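Local coordinates for conserved hypothetical protein (Sulfolobus solfataricus, PDB 2GF6), which binds coenzyme A and probably hydrolyses fatty acyl-CoA thioesters, as a putative hotdog-fold thioesterase of the 4-hydroxybenzoyl-CoA thioesterase family, at residues A113-P116 and K117-K120. Numbering follows the deposited sequence.
Sequences AINP and KIWK. With COA (coenzyme A), chain E.
Asn115 faces both Trp119 and Lys120 in a G1 beta bulge that closes the tight turn between strands 102-115 and 120-121 of the hotdog sheet. Asn115 N donates to Lys120 O at 2.9 Å, while Asn115 O receives two weak bonds, from Trp119 N and Lys120 N, so that one carbonyl serves both bulge residues. Trp119, the first residue of the bulge, takes the left-handed backbone conformation expected at that position.

A side-chain bond braces the start of the turn. Asn115 turns CG away from its own N (chi1 -170°) and toward its carbonyl carbon, which brings OD1 to Lys117 N at 3.0 Å, the donor in the carbonyl plane: an Asx turn closing over Pro116. Lys117 extends away from the strand, its NZ held by a salt bridge to Glu54 and a hydrogen bond to Asn55.

The apolar contacts centre on the indole. Ile114 CD1 sits over one face of Trp119, 3.6 Å from the centroid of the six-membered ring and almost on its normal, a CH-pi contact. Pro116 CB adds a looser touch at Trp119 CE3, 4.2 Å away. Trp57 of strand 56-67 packs on Ile114, Pro116 and Trp119, and Lys72 of the second subunit makes a cation-pi contact with the indole, placing the turn at a subunit boundary.

Coenzyme A is the third partner of this corner. Trp119 NE1 reaches O9P of coenzyme A at 2.7 Å with an N-H...O angle of 151°. With an alanine in place of the indole, Ile114 CD1 would probably lose its aromatic cover and coenzyme A O9P the NE1 donor. Beside this bond, Ile114 CG2 approaches methyl carbon CEP of the pantetheine arm at 3.7 Å.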
loop_
_atom_site.group_PDB
_atom_site.type_symbol
_atom_site.label_atom_id
_atom_site.label_comp_id
_atom_site.label_asym_id
_atom_site.label_seq_id
_atom_site.Cartn_x
_atom_site.Cartn_y
_atom_site.Cartn_z
ATOM N N ALA A 113 6.114 -23.559 4.181
ATOM C CA ALA A 113 4.821 -24.176 4.052
ATOM C C ALA A 113 4.232 -24.430 5.455
ATOM O O ALA A 113 4.927 -24.920 6.358
ATOM C CB ALA A 113 4.952 -25.474 3.261
ATOM N N ILE A 114 2.970 -24.047 5.642
ATOM C CA ILE A 114 2.288 -24.252 6.911
ATOM C C ILE A 114 0.876 -24.783 6.781
ATOM O O ILE A 114 0.230 -24.611 5.753
ATOM C CB ILE A 114 2.247 -22.944 7.775
ATOM C CG1 ILE A 114 1.320 -21.873 7.158
ATOM C CG2 ILE A 114 3.615 -22.413 7.955
ATOM C CD1 ILE A 114 0.975 -20.723 8.113
ATOM N N ASN A 115 0.415 -25.424 7.844
ATOM C CA ASN A 115 -0.996 -25.597 8.068
ATOM C C ASN A 115 -1.539 -24.377 8.895
ATOM O O ASN A 115 -1.080 -24.087 10.020
ATOM C CB ASN A 115 -1.251 -26.942 8.739
ATOM C CG ASN A 115 -2.696 -27.281 8.768
ATOM O OD1 ASN A 115 -3.530 -26.434 9.097
ATOM N ND2 ASN A 115 -3.020 -28.490 8.412
ATOM N N PRO A 116 -2.436 -23.584 8.284
ATOM C CA PRO A 116 -2.887 -22.346 8.908
ATOM C C PRO A 116 -3.995 -22.556 9.938
ATOM O O PRO A 116 -4.287 -21.636 10.688
ATOM C CB PRO A 116 -3.415 -21.567 7.719
ATOM C CG PRO A 116 -4.028 -22.651 6.879
ATOM C CD PRO A 116 -3.019 -23.745 6.943
ATOM N N LYS A 117 -4.598 -23.748 9.965
ATOM C CA LYS A 117 -5.636 -24.089 10.946
ATOM C C LYS A 117 -5.055 -24.324 12.346
ATOM O O LYS A 117 -5.728 -24.069 13.358
ATOM C CB LYS A 117 -6.376 -25.339 10.505
ATOM C CG LYS A 117 -7.330 -25.128 9.352
ATOM C CD LYS A 117 -7.727 -26.445 8.754
ATOM C CE LYS A 117 -8.832 -26.280 7.771
ATOM N NZ LYS A 117 -8.946 -27.511 6.962
ATOM N N ILE A 118 -3.830 -24.857 12.389
ATOM C CA ILE A 118 -3.053 -24.972 13.617
ATOM C C ILE A 118 -1.877 -23.996 13.666
ATOM O O ILE A 118 -1.274 -23.803 14.709
ATOM C CB ILE A 118 -2.537 -26.384 13.802
ATOM C CG1 ILE A 118 -1.578 -26.799 12.674
ATOM C CG2 ILE A 118 -3.715 -27.309 13.832
ATOM C CD1 ILE A 118 -0.641 -27.902 13.053
ATOM N N TRP A 119 -1.564 -23.392 12.531
ATOM C CA TRP A 119 -0.444 -22.474 12.424
ATOM C C TRP A 119 0.953 -23.068 12.804
ATOM O O TRP A 119 1.745 -22.441 13.500
ATOM C CB TRP A 119 -0.747 -21.169 13.188
ATOM C CG TRP A 119 0.014 -20.028 12.584
ATOM C CD1 TRP A 119 1.217 -19.590 12.975
ATOM C CD2 TRP A 119 -0.348 -19.245 11.423
ATOM N NE1 TRP A 119 1.644 -18.563 12.156
ATOM C CE2 TRP A 119 0.704 -18.345 11.190
ATOM C CE3 TRP A 119 -1.459 -19.221 10.565
ATOM C CZ2 TRP A 119 0.676 -17.417 10.156
ATOM C CZ3 TRP A 119 -1.480 -18.288 9.527
ATOM C CH2 TRP A 119 -0.427 -17.411 9.335
ATOM N N LYS A 120 1.249 -24.265 12.302
ATOM C CA LYS A 120 2.582 -24.880 12.430
ATOM C C LYS A 120 3.047 -25.258 11.028
ATOM O O LYS A 120 2.240 -25.478 10.142
ATOM C CB LYS A 120 2.568 -26.182 13.249
ATOM C CG LYS A 120 2.258 -26.141 14.748
ATOM C CD LYS A 120 2.599 -24.823 15.428
ATOM C CE LYS A 120 2.299 -24.883 16.959
ATOM N NZ LYS A 120 1.429 -26.044 17.392
HETATM N N1A COA E . 15.626 -19.622 7.127
HETATM C C2A COA E . 15.690 -20.990 6.892
HETATM N N3A COA E . 14.894 -21.854 7.623
HETATM C C4A COA E . 14.067 -21.336 8.561
HETATM C C5A COA E . 13.999 -19.969 8.801
HETATM C C6A COA E . 14.779 -19.100 8.077
HETATM N N6A COA E . 14.859 -17.825 8.476
HETATM N N7A COA E . 13.086 -19.757 9.775
HETATM C C8A COA E . 12.562 -20.954 10.146
HETATM N N9A COA E . 13.182 -21.929 9.408
HETATM C C1B COA E . 13.088 -23.381 9.544
HETATM C C2B COA E . 13.397 -23.916 10.916
HETATM O O2B COA E . 14.770 -24.087 11.123
HETATM C C3B COA E . 12.713 -25.254 10.862
HETATM O O3B COA E . 13.625 -26.158 10.251
HETATM P P3B COA E . 13.592 -27.762 10.445
HETATM O O7A COA E . 13.097 -28.365 9.141
HETATM O O8A COA E . 12.699 -28.219 11.580
HETATM O O9A COA E . 15.015 -28.210 10.657
HETATM C C4B COA E . 11.507 -25.013 9.961
HETATM O O4B COA E . 11.774 -23.794 9.292
HETATM C C5B COA E . 10.210 -24.868 10.716
HETATM O O5B COA E . 10.332 -23.764 11.563
HETATM P P1A COA E . 9.874 -23.805 13.099
HETATM O O1A COA E . 10.714 -22.924 13.968
HETATM O O2A COA E . 9.789 -25.210 13.605
HETATM O O3A COA E . 8.453 -23.069 12.978
HETATM P P2A COA E . 6.981 -23.613 13.273
HETATM O O4A COA E . 6.588 -23.682 14.717
HETATM O O5A COA E . 6.599 -24.880 12.557
HETATM O O6A COA E . 6.182 -22.398 12.629
HETATM C CBP COA E . 5.828 -20.264 11.900
HETATM C CCP COA E . 6.790 -21.430 11.798
HETATM C CDP COA E . 5.331 -20.200 13.352
HETATM C CEP COA E . 4.678 -20.556 10.948
HETATM C CAP COA E . 6.539 -18.963 11.577
HETATM O OAP COA E . 7.575 -18.694 12.499
HETATM C C9P COA E . 5.638 -17.775 11.599
HETATM O O9P COA E . 4.255 -17.835 11.857
HETATM N N8P COA E . 6.255 -16.655 11.345
HETATM C C7P COA E . 5.452 -15.486 11.088
HETATM C C6P COA E . 5.626 -15.134 9.638
HETATM C C5P COA E . 4.975 -13.824 9.330
HETATM O O5P COA E . 4.161 -13.253 10.088
HETATM N N4P COA E . 5.393 -13.367 8.172
HETATM C C3P COA E . 5.213 -11.978 7.865
HETATM C C2P COA E . 5.947 -11.641 6.601
HETATM S S1P COA E . 5.613 -9.961 6.233
#